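Local coordinates for protein BAG family molecular chaperone regulator 2 (Arabidopsis thaliana, PDB 4HWD) that probably acts as a co-chaperone that binds the ATPase domain of HSP70/HSC70 through its BAG domain and regulates programmed cell death and stress responses, at residues D11-V16 with K69-R74; R18-L23 with H76-A81; S24-V29 with G34-K39; K39-L44 with L84-N89. All coordinates share one frame; numbering follows the deposited sequence.

Contact 1 of 4, residues D11-V16 with K69-R74; sequences DISFQV and KMQEER
The carboxamide of Q71 is the flat group of this contact, and S13 lies over one of its faces: S13 OG is 3.2 Å from Q71 CD, about 3 Å above the amide plane. The oxygen end of the same group meets V16, whose CG1 is 3.5 Å from Q71 OE1. The chain of Q71 leaves its helix with CG anti to the backbone N (chi1 -160°) and bends at chi2, which turns the amide against S13 and V16. At 3.1 Å, S13 OG and Q71 NE2 are close, but the angle is too poor for a hydrogen bond, because the hydroxyl sits above the amide plane, near the nitrogen, and not along an N-H direction. The hydroxyl is bonded instead to the carbonyl of I9, one turn back in its own helix. Beyond Q71, V16 CG1 makes a looser contact with the aliphatic R74 CD, and V16 also packs on L75 and Y78.

One water bridges the helices, donating to the side-chain Q71 OE1 at 2.8 Å and to the backbone S13 O at 3.1 Å. Helices 2-31 and 63-89, the first and third of the BAG domain's three-helix bundle, run roughly parallel here, with segment axes 10.8 Å apart and inclined by 26°. Q71 is buried between them. Its oxygen is satisfied by solvent rather than by the facing helix, so no direct hydrogen bond joins the two segments; they meet through S13 over the amide face, V16 at its oxygen end and beside R74, and one water bridge.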
loop_
_atom_site.group_PDB
_atom_site.type_symbol
_atom_site.label_atom_id
_atom_site.label_comp_id
_atom_site.label_asym_id
_atom_site.label_seq_id
_atom_site.Cartn_x
_atom_site.Cartn_y
_atom_site.Cartn_z
ATOM N N ASP A 11 -1.662 10.872 6.951
ATOM C CA ASP A 11 -1.622 11.189 5.520
ATOM C C ASP A 11 -1.342 9.918 4.719
ATOM O O ASP A 11 -1.931 9.687 3.674
ATOM C CB ASP A 11 -0.528 12.225 5.192
ATOM C CG ASP A 11 -0.784 13.601 5.808
ATOM O OD1 ASP A 11 -1.961 14.011 5.958
ATOM O OD2 ASP A 11 0.218 14.286 6.115
ATOM N N ILE A 12 -0.428 9.099 5.217
ATOM C CA ILE A 12 -0.070 7.853 4.551
ATOM C C ILE A 12 -1.225 6.853 4.515
ATOM O O ILE A 12 -1.458 6.205 3.492
ATOM C CB ILE A 12 1.133 7.192 5.242
ATOM C CG1 ILE A 12 2.382 8.059 5.046
ATOM C CG2 ILE A 12 1.337 5.792 4.692
ATOM C CD1 ILE A 12 3.576 7.601 5.848
ATOM N N SER A 13 -1.936 6.729 5.632
ATOM C CA SER A 13 -3.062 5.819 5.732
ATOM C C SER A 13 -4.100 6.189 4.701
ATOM O O SER A 13 -4.720 5.332 4.088
ATOM C CB SER A 13 -3.673 5.893 7.131
ATOM O OG SER A 13 -2.736 5.441 8.092
ATOM N N PHE A 14 -4.289 7.488 4.528
ATOM C CA PHE A 14 -5.236 8.021 3.560
ATOM C C PHE A 14 -4.816 7.638 2.138
ATOM O O PHE A 14 -5.647 7.227 1.332
ATOM C CB PHE A 14 -5.268 9.537 3.709
ATOM C CG PHE A 14 -6.043 10.247 2.641
ATOM C CD1 PHE A 14 -7.411 10.468 2.784
ATOM C CD2 PHE A 14 -5.391 10.754 1.511
ATOM C CE1 PHE A 14 -8.120 11.196 1.818
ATOM C CE2 PHE A 14 -6.089 11.476 0.543
ATOM C CZ PHE A 14 -7.456 11.700 0.699
ATOM N N GLN A 15 -3.525 7.779 1.828
ATOM C CA GLN A 15 -3.033 7.449 0.487
ATOM C C GLN A 15 -3.024 5.932 0.282
ATOM O O GLN A 15 -3.333 5.444 -0.799
ATOM C CB GLN A 15 -1.623 8.026 0.268
ATOM C CG GLN A 15 -1.168 8.019 -1.194
ATOM C CD GLN A 15 -2.236 8.567 -2.142
ATOM O OE1 GLN A 15 -2.935 9.528 -1.815
ATOM N NE2 GLN A 15 -2.361 7.960 -3.319
ATOM N N VAL A 16 -2.691 5.195 1.333
ATOM C CA VAL A 16 -2.668 3.744 1.275
ATOM C C VAL A 16 -4.039 3.154 0.931
ATOM O O VAL A 16 -4.122 2.194 0.152
ATOM C CB VAL A 16 -2.166 3.152 2.612
ATOM C CG1 VAL A 16 -2.367 1.637 2.643
ATOM C CG2 VAL A 16 -0.711 3.494 2.797
ATOM N N LYS A 69 2.427 0.536 12.622
ATOM C CA LYS A 69 2.580 -0.910 12.559
ATOM C C LYS A 69 1.521 -1.617 11.709
ATOM O O LYS A 69 1.832 -2.158 10.642
ATOM C CB LYS A 69 2.440 -1.501 13.964
ATOM C CG LYS A 69 2.225 -3.006 14.014
ATOM C CD LYS A 69 1.758 -3.437 15.400
ATOM C CE LYS A 69 1.398 -4.914 15.451
ATOM N NZ LYS A 69 2.584 -5.794 15.279
ATOM N N MET A 70 0.267 -1.560 12.160
ATOM C CA MET A 70 -0.860 -2.125 11.424
ATOM C C MET A 70 -0.908 -1.584 9.998
ATOM O O MET A 70 -1.463 -2.215 9.101
ATOM C CB MET A 70 -2.176 -1.782 12.125
ATOM C CG MET A 70 -3.422 -2.177 11.323
ATOM S SD MET A 70 -4.606 -0.828 11.057
ATOM C CE MET A 70 -4.038 -0.156 9.498
ATOM N N GLN A 71 -0.321 -0.411 9.800
ATOM C CA GLN A 71 -0.301 0.224 8.493
ATOM C C GLN A 71 0.736 -0.385 7.539
ATOM O O GLN A 71 0.440 -0.633 6.370
ATOM C CB GLN A 71 -0.053 1.722 8.653
ATOM C CG GLN A 71 -0.480 2.529 7.442
ATOM C CD GLN A 71 -1.979 2.450 7.197
ATOM O OE1 GLN A 71 -2.429 2.460 6.057
ATOM N NE2 GLN A 71 -2.758 2.385 8.273
ATOM N N GLU A 72 1.954 -0.622 8.013
ATOM C CA GLU A 72 2.945 -1.219 7.128
ATOM C C GLU A 72 2.636 -2.707 6.997
ATOM O O GLU A 72 3.025 -3.349 6.026
ATOM C CB GLU A 72 4.367 -0.995 7.643
ATOM C CG GLU A 72 4.738 -1.700 8.920
ATOM C CD GLU A 72 6.208 -1.526 9.216
ATOM O OE1 GLU A 72 6.633 -0.366 9.423
ATOM O OE2 GLU A 72 6.936 -2.545 9.222
ATOM N N GLU A 73 1.914 -3.232 7.983
ATOM C CA GLU A 73 1.483 -4.623 7.996
ATOM C C GLU A 73 0.405 -4.791 6.915
ATOM O O GLU A 73 0.316 -5.832 6.245
ATOM C CB GLU A 73 0.914 -4.964 9.374
ATOM C CG GLU A 73 0.058 -6.215 9.421
ATOM C CD GLU A 73 -0.176 -6.703 10.842
ATOM O OE1 GLU A 73 -1.033 -7.597 11.037
ATOM O OE2 GLU A 73 0.505 -6.201 11.764
ATOM N N ARG A 74 -0.408 -3.748 6.755
ATOM C CA ARG A 74 -1.472 -3.722 5.756
ATOM C C ARG A 74 -0.836 -3.588 4.383
ATOM O O ARG A 74 -1.288 -4.199 3.416
ATOM C CB ARG A 74 -2.406 -2.538 6.015
ATOM C CG ARG A 74 -3.143 -2.042 4.785
ATOM C CD ARG A 74 -4.360 -1.232 5.193
ATOM N NE ARG A 74 -5.380 -2.083 5.802
ATOM C CZ ARG A 74 -6.247 -1.668 6.722
ATOM N NH1 ARG A 74 -6.219 -0.409 7.150
ATOM N NH2 ARG A 74 -7.150 -2.507 7.212
HETATM O O HOH W 1 -5.135 2.505 5.270
#

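Contact 2 of 4, residues R18-L23 with H76-A81; sequences RLAGQL and HKYVEA
The nearest backbone approach is at A20 and Y78, whose CA atoms are 7.2 Å apart, between two nearly parallel helical segments with axes 11.2 Å apart and inclined by 23°. The side chain of Y78 points across toward helix 2-31. A20 CB meets the outer end of its ring obliquely, 3.4 Å from Y78 CZ and equally near OH and CE2, while A20 CA stands above one ring face, offset toward the rim. With CG beside the backbone N (chi1 -67°), Y78 brings the outer end of its ring against the A20 methyl.

This is the middle of the interface between the first and third helices of the BAG three-helix bundle. One turn beyond A20, L23 reaches across with CG anti to its backbone N (chi1 172°). Its CD2 branch approaches the base of the tyrosine at a slant, 4.0 Å from Y78 CD1 and 3.9 Å from the carbonyl oxygen of Y78. The same methyl extends more loosely to A81 CB, at 4.5 Å. L23 also packs on L82 and L85, further along helix 63-89, whereas L19 turns to M47 and Q51 of helix 38-57.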
loop_
_atom_site.group_PDB
_atom_site.type_symbol
_atom_site.label_atom_id
_atom_site.label_comp_id
_atom_site.label_asym_id
_atom_site.label_seq_id
_atom_site.Cartn_x
_atom_site.Cartn_y
_atom_site.Cartn_z
ATOM N N ARG A 18 -6.304 4.612 -0.759
ATOM C CA ARG A 18 -6.613 5.012 -2.122
ATOM C C ARG A 18 -5.867 4.022 -3.021
ATOM O O ARG A 18 -6.354 3.640 -4.071
ATOM C CB ARG A 18 -6.144 6.444 -2.380
ATOM C CG ARG A 18 -6.789 7.483 -1.471
ATOM C CD ARG A 18 -6.325 8.890 -1.821
ATOM N NE ARG A 18 -6.710 9.251 -3.177
ATOM C CZ ARG A 18 -7.968 9.361 -3.591
ATOM N NH1 ARG A 18 -8.964 9.142 -2.745
ATOM N NH2 ARG A 18 -8.234 9.676 -4.855
ATOM N N LEU A 19 -4.680 3.601 -2.590
ATOM C CA LEU A 19 -3.884 2.634 -3.349
ATOM C C LEU A 19 -4.563 1.260 -3.346
ATOM O O LEU A 19 -4.545 0.550 -4.355
ATOM C CB LEU A 19 -2.471 2.527 -2.756
ATOM C CG LEU A 19 -1.557 3.721 -3.068
ATOM C CD1 LEU A 19 -0.385 3.776 -2.107
ATOM C CD2 LEU A 19 -1.082 3.607 -4.527
ATOM N N ALA A 20 -5.163 0.902 -2.212
ATOM C CA ALA A 20 -5.873 -0.369 -2.062
ATOM C C ALA A 20 -7.097 -0.373 -2.957
ATOM O O ALA A 20 -7.577 -1.426 -3.372
ATOM C CB ALA A 20 -6.303 -0.566 -0.613
ATOM N N GLY A 21 -7.609 0.818 -3.238
ATOM C CA GLY A 21 -8.773 0.936 -4.089
ATOM C C GLY A 21 -8.374 0.594 -5.508
ATOM O O GLY A 21 -9.119 -0.079 -6.218
ATOM N N GLN A 22 -7.199 1.059 -5.930
ATOM C CA GLN A 22 -6.739 0.762 -7.279
ATOM C C GLN A 22 -6.390 -0.721 -7.391
ATOM O O GLN A 22 -6.641 -1.342 -8.420
ATOM C CB GLN A 22 -5.526 1.616 -7.645
ATOM C CG GLN A 22 -5.095 1.443 -9.082
ATOM C CD GLN A 22 -6.228 1.715 -10.049
ATOM O OE1 GLN A 22 -6.832 2.782 -10.022
ATOM N NE2 GLN A 22 -6.523 0.748 -10.908
ATOM N N LEU A 23 -5.816 -1.288 -6.333
ATOM C CA LEU A 23 -5.474 -2.714 -6.329
ATOM C C LEU A 23 -6.748 -3.558 -6.417
ATOM O O LEU A 23 -6.789 -4.559 -7.126
ATOM C CB LEU A 23 -4.718 -3.071 -5.052
ATOM C CG LEU A 23 -4.434 -4.550 -4.766
ATOM C CD1 LEU A 23 -3.468 -5.133 -5.800
ATOM C CD2 LEU A 23 -3.861 -4.668 -3.360
ATOM N N HIS A 76 2.141 -4.602 3.613
ATOM C CA HIS A 76 2.823 -5.845 3.301
ATOM C C HIS A 76 1.819 -6.765 2.634
ATOM O O HIS A 76 2.139 -7.453 1.663
ATOM C CB HIS A 76 3.356 -6.505 4.576
ATOM C CG HIS A 76 4.568 -5.833 5.146
ATOM N ND1 HIS A 76 5.166 -6.246 6.317
ATOM C CD2 HIS A 76 5.297 -4.782 4.700
ATOM C CE1 HIS A 76 6.212 -5.479 6.569
ATOM N NE2 HIS A 76 6.314 -4.582 5.604
ATOM N N LYS A 77 0.601 -6.764 3.162
ATOM C CA LYS A 77 -0.472 -7.587 2.636
ATOM C C LYS A 77 -0.818 -7.197 1.200
ATOM O O LYS A 77 -1.140 -8.057 0.380
ATOM C CB LYS A 77 -1.708 -7.450 3.531
ATOM C CG LYS A 77 -2.932 -8.208 3.043
ATOM C CD LYS A 77 -4.125 -8.001 3.971
ATOM C CE LYS A 77 -5.363 -8.725 3.453
ATOM N NZ LYS A 77 -6.519 -8.634 4.395
ATOM N N TYR A 78 -0.748 -5.903 0.896
ATOM C CA TYR A 78 -1.067 -5.414 -0.445
ATOM C C TYR A 78 0.020 -5.730 -1.465
ATOM O O TYR A 78 -0.269 -6.086 -2.614
ATOM C CB TYR A 78 -1.306 -3.904 -0.424
ATOM C CG TYR A 78 -2.536 -3.474 0.337
ATOM C CD1 TYR A 78 -3.588 -4.360 0.569
ATOM C CD2 TYR A 78 -2.668 -2.161 0.785
ATOM C CE1 TYR A 78 -4.747 -3.947 1.233
ATOM C CE2 TYR A 78 -3.822 -1.732 1.446
ATOM C CZ TYR A 78 -4.858 -2.625 1.668
ATOM O OH TYR A 78 -6.000 -2.186 2.316
ATOM N N VAL A 79 1.270 -5.586 -1.042
ATOM C CA VAL A 79 2.409 -5.864 -1.904
ATOM C C VAL A 79 2.420 -7.341 -2.273
ATOM O O VAL A 79 2.660 -7.704 -3.427
ATOM C CB VAL A 79 3.729 -5.514 -1.194
ATOM C CG1 VAL A 79 4.910 -6.113 -1.959
ATOM C CG2 VAL A 79 3.864 -4.001 -1.083
ATOM N N GLU A 80 2.151 -8.191 -1.290
ATOM C CA GLU A 80 2.127 -9.630 -1.511
ATOM C C GLU A 80 0.939 -10.036 -2.396
ATOM O O GLU A 80 1.061 -10.954 -3.210
ATOM C CB GLU A 80 2.089 -10.359 -0.162
ATOM C CG GLU A 80 3.259 -9.951 0.742
ATOM C CD GLU A 80 3.178 -10.511 2.156
ATOM O OE1 GLU A 80 2.069 -10.567 2.733
ATOM O OE2 GLU A 80 4.238 -10.879 2.702
ATOM N N ALA A 81 -0.198 -9.356 -2.253
ATOM C CA ALA A 81 -1.358 -9.664 -3.089
ATOM C C ALA A 81 -1.026 -9.261 -4.523
ATOM O O ALA A 81 -1.329 -9.989 -5.473
ATOM C CB ALA A 81 -2.604 -8.897 -2.601
#

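Contact 3 of 4, residues S24-V29 with G34-K39; sequences SAFDTV and GKVEEK
Apolar packing centres on V36, which meets both F26 and V29. V36 CG1 lies over one face of the phenyl ring of F26 in a CH-pi contact, 3.9 Å from the ring centroid and 21° off the ring normal, displaced toward the CD1-CE1 side. V36 CG2 packs against V29 CG1 at 3.5 Å and also comes within 3.8 Å of F26 CD1; the V29 methyl in turn reaches the carbonyl oxygen of K35 at 3.7 Å. In V36, chi1 of 164° sets CG1 anti to the backbone N, over the ring, and leaves CG2 to touch both partners. F26 reaches on to L41, L44 and L85, so the ring carries this contact into the bundle.

Among the hydrogen bonds, G34 N donates to V29 O at 3.0 Å, but the angle of 122° makes the bond weak. Within the helix, T28 OG1 donates to A25 O at 2.8 Å; this carbonyl also accepts from V29 N, and both donors come from the same face of its plane. The amine of K35 is bonded to the backbone oxygen of N89.

A salt bridge within 34-39, at the start of helix 38-57, pairs K39 NZ with E37 OE2 at 3.1 Å; E37 holds the N-cap position. The V36 packing and the weak G34-V29 bond lay the extended linker against the end of helix 2-31, as the connection between the first two helices of the BAG three-helix bundle.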
loop_
_atom_site.group_PDB
_atom_site.type_symbol
_atom_site.label_atom_id
_atom_site.label_comp_id
_atom_site.label_asym_id
_atom_site.label_seq_id
_atom_site.Cartn_x
_atom_site.Cartn_y
_atom_site.Cartn_z
ATOM N N SER A 24 -7.789 -3.140 -5.699
ATOM C CA SER A 24 -9.065 -3.856 -5.704
ATOM C C SER A 24 -9.657 -3.860 -7.118
ATOM O O SER A 24 -10.239 -4.857 -7.555
ATOM C CB SER A 24 -10.040 -3.205 -4.710
ATOM O OG SER A 24 -11.239 -3.952 -4.586
ATOM N N ALA A 25 -9.494 -2.748 -7.834
ATOM C CA ALA A 25 -9.983 -2.650 -9.204
ATOM C C ALA A 25 -9.207 -3.618 -10.105
ATOM O O ALA A 25 -9.805 -4.317 -10.928
ATOM C CB ALA A 25 -9.837 -1.228 -9.718
ATOM N N PHE A 26 -7.882 -3.651 -9.955
ATOM C CA PHE A 26 -7.049 -4.554 -10.749
ATOM C C PHE A 26 -7.395 -5.990 -10.389
ATOM O O PHE A 26 -7.472 -6.852 -11.254
ATOM C CB PHE A 26 -5.548 -4.341 -10.480
ATOM C CG PHE A 26 -4.979 -3.087 -11.087
ATOM C CD1 PHE A 26 -5.593 -2.472 -12.174
ATOM C CD2 PHE A 26 -3.783 -2.558 -10.610
ATOM C CE1 PHE A 26 -5.024 -1.344 -12.775
ATOM C CE2 PHE A 26 -3.208 -1.434 -11.205
ATOM C CZ PHE A 26 -3.832 -0.828 -12.295
ATOM N N ASP A 27 -7.601 -6.243 -9.103
ATOM C CA ASP A 27 -7.947 -7.581 -8.643
ATOM C C ASP A 27 -9.232 -8.077 -9.308
ATOM O O ASP A 27 -9.279 -9.200 -9.802
ATOM C CB ASP A 27 -8.106 -7.599 -7.117
ATOM C CG ASP A 27 -8.392 -8.993 -6.572
ATOM O OD1 ASP A 27 -7.524 -9.881 -6.719
ATOM O OD2 ASP A 27 -9.482 -9.203 -5.991
ATOM N N THR A 28 -10.271 -7.247 -9.330
ATOM C CA THR A 28 -11.530 -7.660 -9.947
ATOM C C THR A 28 -11.384 -7.859 -11.457
ATOM O O THR A 28 -11.877 -8.845 -12.006
ATOM C CB THR A 28 -12.670 -6.651 -9.658
ATOM O OG1 THR A 28 -12.344 -5.374 -10.213
ATOM C CG2 THR A 28 -12.882 -6.509 -8.160
ATOM N N VAL A 29 -10.700 -6.936 -12.126
ATOM C CA VAL A 29 -10.483 -7.054 -13.564
ATOM C C VAL A 29 -9.769 -8.351 -13.903
ATOM O O VAL A 29 -10.224 -9.116 -14.745
ATOM C CB VAL A 29 -9.632 -5.891 -14.123
ATOM C CG1 VAL A 29 -9.160 -6.222 -15.541
ATOM C CG2 VAL A 29 -10.451 -4.608 -14.136
ATOM N N GLY A 34 -10.391 -10.580 -17.332
ATOM C CA GLY A 34 -9.911 -9.418 -18.059
ATOM C C GLY A 34 -8.407 -9.268 -17.983
ATOM O O GLY A 34 -7.731 -10.045 -17.306
ATOM N N LYS A 35 -7.876 -8.268 -18.679
ATOM C CA LYS A 35 -6.435 -8.026 -18.683
ATOM C C LYS A 35 -6.104 -6.613 -18.209
ATOM O O LYS A 35 -6.864 -5.669 -18.441
ATOM C CB LYS A 35 -5.865 -8.228 -20.089
ATOM C CG LYS A 35 -4.342 -8.110 -20.189
ATOM C CD LYS A 35 -3.649 -9.418 -19.829
ATOM C CE LYS A 35 -2.152 -9.341 -20.111
ATOM N NZ LYS A 35 -1.489 -10.678 -20.035
ATOM N N VAL A 36 -4.962 -6.490 -17.539
ATOM C CA VAL A 36 -4.474 -5.213 -17.017
ATOM C C VAL A 36 -3.057 -5.005 -17.534
ATOM O O VAL A 36 -2.261 -5.941 -17.571
ATOM C CB VAL A 36 -4.469 -5.200 -15.459
ATOM C CG1 VAL A 36 -3.605 -4.054 -14.933
ATOM C CG2 VAL A 36 -5.891 -5.039 -14.943
ATOM N N GLU A 37 -2.751 -3.780 -17.944
ATOM C CA GLU A 37 -1.428 -3.465 -18.465
ATOM C C GLU A 37 -0.387 -3.776 -17.389
ATOM O O GLU A 37 -0.530 -3.368 -16.235
ATOM C CB GLU A 37 -1.376 -1.989 -18.868
ATOM C CG GLU A 37 -0.358 -1.652 -19.944
ATOM C CD GLU A 37 -0.596 -0.273 -20.548
ATOM O OE1 GLU A 37 -1.686 -0.056 -21.121
ATOM O OE2 GLU A 37 0.302 0.594 -20.450
ATOM N N GLU A 38 0.657 -4.504 -17.766
ATOM C CA GLU A 38 1.696 -4.873 -16.815
ATOM C C GLU A 38 2.362 -3.668 -16.161
ATOM O O GLU A 38 2.580 -3.654 -14.951
ATOM C CB GLU A 38 2.758 -5.741 -17.496
ATOM C CG GLU A 38 3.831 -6.231 -16.537
ATOM C CD GLU A 38 3.262 -7.045 -15.386
ATOM O OE1 GLU A 38 4.009 -7.306 -14.419
ATOM O OE2 GLU A 38 2.073 -7.429 -15.448
ATOM N N LYS A 39 2.686 -2.660 -16.961
ATOM C CA LYS A 39 3.323 -1.464 -16.439
ATOM C C LYS A 39 2.491 -0.819 -15.329
ATOM O O LYS A 39 3.040 -0.165 -14.450
ATOM C CB LYS A 39 3.591 -0.461 -17.575
ATOM C CG LYS A 39 2.364 -0.043 -18.371
ATOM C CD LYS A 39 1.595 1.071 -17.672
ATOM C CE LYS A 39 2.236 2.436 -17.904
ATOM N NZ LYS A 39 2.046 2.895 -19.311
#

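Contact 4 of 4, residues K39-L44 with L84-N89; sequences KNLENL and LLKIKN
L41 is the residue of helix 38-57 that carries most of this contact with helix 63-89. The two segments lie on the antiparallel second and third helices of the BAG three-helix bundle, with segment axes 10.4 Å apart and directions 172° apart; L41 and K86 bring their CA atoms nearest, at 6.7 Å. The CD2 methyl of L41 lies close to the helix backbone, 3.9 Å from K86 CA and 4.0 Å from L85 O. It also crosses to N89, where it stands to one side of the carboxamide plane, 3.6 Å from ND2, and touches N89 CB. The amide itself is committed to the linker before helix 38-57, its ND2 donating to V36 O. That bond holds the carboxamide against which the leucine packs. L41 reaches F26 and L82 as well, which joins all three helices around it.

K86 flanks L41 with its aliphatic part, and its CG lies 4.2 Å from L41 CB. Farther out, the lysine chain bends at chi3 (62°) and turns its amine to the neighbourhood of the next residue, E42. Opposite charges would be expected to favour this approach, but E42 OE2 and K86 NZ remain 4.9 Å apart, so the pair forms no salt bridge.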
loop_
_atom_site.group_PDB
_atom_site.type_symbol
_atom_site.label_atom_id
_atom_site.label_comp_id
_atom_site.label_asym_id
_atom_site.label_seq_id
_atom_site.Cartn_x
_atom_site.Cartn_y
_atom_site.Cartn_z
ATOM N N LYS A 39 2.686 -2.660 -16.961
ATOM C CA LYS A 39 3.323 -1.464 -16.439
ATOM C C LYS A 39 2.491 -0.819 -15.329
ATOM O O LYS A 39 3.040 -0.165 -14.450
ATOM C CB LYS A 39 3.591 -0.461 -17.575
ATOM C CG LYS A 39 2.364 -0.043 -18.371
ATOM C CD LYS A 39 1.595 1.071 -17.672
ATOM C CE LYS A 39 2.236 2.436 -17.904
ATOM N NZ LYS A 39 2.046 2.895 -19.311
ATOM N N ASN A 40 1.173 -1.010 -15.364
ATOM C CA ASN A 40 0.301 -0.444 -14.333
ATOM C C ASN A 40 0.413 -1.223 -13.033
ATOM O O ASN A 40 0.309 -0.655 -11.947
ATOM C CB ASN A 40 -1.154 -0.413 -14.802
ATOM C CG ASN A 40 -1.400 0.669 -15.837
ATOM O OD1 ASN A 40 -0.927 1.799 -15.689
ATOM N ND2 ASN A 40 -2.141 0.332 -16.889
ATOM N N LEU A 41 0.618 -2.529 -13.150
ATOM C CA LEU A 41 0.785 -3.378 -11.972
ATOM C C LEU A 41 2.106 -2.969 -11.326
ATOM O O LEU A 41 2.223 -2.906 -10.101
ATOM C CB LEU A 41 0.829 -4.854 -12.382
ATOM C CG LEU A 41 -0.400 -5.727 -12.095
ATOM C CD1 LEU A 41 -1.678 -4.928 -12.247
ATOM C CD2 LEU A 41 -0.389 -6.929 -13.030
ATOM N N GLU A 42 3.089 -2.663 -12.172
ATOM C CA GLU A 42 4.413 -2.244 -11.717
ATOM C C GLU A 42 4.399 -0.844 -11.130
ATOM O O GLU A 42 5.012 -0.603 -10.093
ATOM C CB GLU A 42 5.417 -2.320 -12.874
ATOM C CG GLU A 42 5.424 -3.672 -13.578
ATOM C CD GLU A 42 6.523 -3.796 -14.613
ATOM O OE1 GLU A 42 6.725 -2.839 -15.392
ATOM O OE2 GLU A 42 7.182 -4.858 -14.649
ATOM N N ASN A 43 3.702 0.081 -11.781
ATOM C CA ASN A 43 3.614 1.447 -11.269
ATOM C C ASN A 43 2.985 1.452 -9.870
ATOM O O ASN A 43 3.400 2.206 -8.995
ATOM C CB ASN A 43 2.786 2.327 -12.212
ATOM C CG ASN A 43 3.539 2.697 -13.471
ATOM O OD1 ASN A 43 4.714 3.069 -13.416
ATOM N ND2 ASN A 43 2.863 2.613 -14.617
ATOM N N LEU A 44 1.978 0.602 -9.674
ATOM C CA LEU A 44 1.292 0.476 -8.389
ATOM C C LEU A 44 2.256 -0.109 -7.353
ATOM O O LEU A 44 2.234 0.273 -6.185
ATOM C CB LEU A 44 0.058 -0.436 -8.521
ATOM C CG LEU A 44 -0.900 -0.486 -7.320
ATOM C CD1 LEU A 44 -1.595 0.869 -7.188
ATOM C CD2 LEU A 44 -1.943 -1.589 -7.504
ATOM N N LEU A 84 0.992 -11.651 -6.469
ATOM C CA LEU A 84 0.190 -12.729 -7.032
ATOM C C LEU A 84 -0.612 -12.262 -8.242
ATOM O O LEU A 84 -0.890 -13.052 -9.146
ATOM C CB LEU A 84 -0.722 -13.323 -5.955
ATOM C CG LEU A 84 -0.025 -14.350 -5.044
ATOM C CD1 LEU A 84 1.257 -13.757 -4.477
ATOM C CD2 LEU A 84 -0.957 -14.787 -3.912
ATOM N N LEU A 85 -0.990 -10.985 -8.270
ATOM C CA LEU A 85 -1.723 -10.463 -9.425
ATOM C C LEU A 85 -0.791 -10.405 -10.635
ATOM O O LEU A 85 -1.216 -10.652 -11.761
ATOM C CB LEU A 85 -2.293 -9.057 -9.154
ATOM C CG LEU A 85 -3.545 -8.932 -8.272
ATOM C CD1 LEU A 85 -4.158 -7.542 -8.431
ATOM C CD2 LEU A 85 -4.558 -9.986 -8.683
ATOM N N LYS A 86 0.473 -10.070 -10.398
ATOM C CA LYS A 86 1.459 -9.987 -11.477
ATOM C C LYS A 86 1.651 -11.354 -12.108
ATOM O O LYS A 86 1.726 -11.483 -13.326
ATOM C CB LYS A 86 2.807 -9.487 -10.945
ATOM C CG LYS A 86 2.831 -8.016 -10.574
ATOM C CD LYS A 86 4.175 -7.592 -10.009
ATOM C CE LYS A 86 5.296 -7.769 -11.020
ATOM N NZ LYS A 86 6.621 -7.347 -10.461
ATOM N N ILE A 87 1.733 -12.375 -11.264
ATOM C CA ILE A 87 1.918 -13.740 -11.726
ATOM C C ILE A 87 0.693 -14.186 -12.516
ATOM O O ILE A 87 0.810 -14.708 -13.629
ATOM C CB ILE A 87 2.159 -14.690 -10.515
ATOM C CG1 ILE A 87 3.584 -14.488 -9.988
ATOM C CG2 ILE A 87 1.913 -16.141 -10.912
ATOM C CD1 ILE A 87 3.881 -15.202 -8.686
ATOM N N LYS A 88 -0.478 -13.946 -11.936
ATOM C CA LYS A 88 -1.757 -14.320 -12.528
ATOM C C LYS A 88 -2.067 -13.568 -13.827
ATOM O O LYS A 88 -2.752 -14.092 -14.708
ATOM C CB LYS A 88 -2.856 -14.072 -11.497
ATOM C CG LYS A 88 -4.108 -14.888 -11.681
ATOM C CD LYS A 88 -4.958 -14.814 -10.417
ATOM C CE LYS A 88 -6.288 -15.520 -10.595
ATOM N NZ LYS A 88 -7.097 -14.887 -11.667
ATOM N N ASN A 89 -1.552 -12.347 -13.944
ATOM C CA ASN A 89 -1.789 -11.517 -15.124
ATOM C C ASN A 89 -0.808 -11.820 -16.253
ATOM O O ASN A 89 -1.215 -12.177 -17.361
ATOM C CB ASN A 89 -1.700 -10.035 -14.740
ATOM C CG ASN A 89 -2.148 -9.111 -15.857
ATOM O OD1 ASN A 89 -3.282 -9.196 -16.338
ATOM N ND2 ASN A 89 -1.263 -8.214 -16.270
#

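From the N terminus, helix 2-31 contributes to contacts 1, 2 and 3 in turn. Contact 3 closes the shortest loop, across the turn into helix 38-57, and lies within the long loops closed by contacts 1 and 2. Those two cross each other and touch through V16 and Y78. Contact 4 crosses both, following contact 3 in series and sharing K39 with it. N89 links contacts 3 and 4, and L23 packs on L85 between contacts 2 and 4. Within the BAG domain, contacts 1 and 2 tie the first helix to the third, contact 4 the second to the third, and contact 3 the end of the first helix to the linker entering the second.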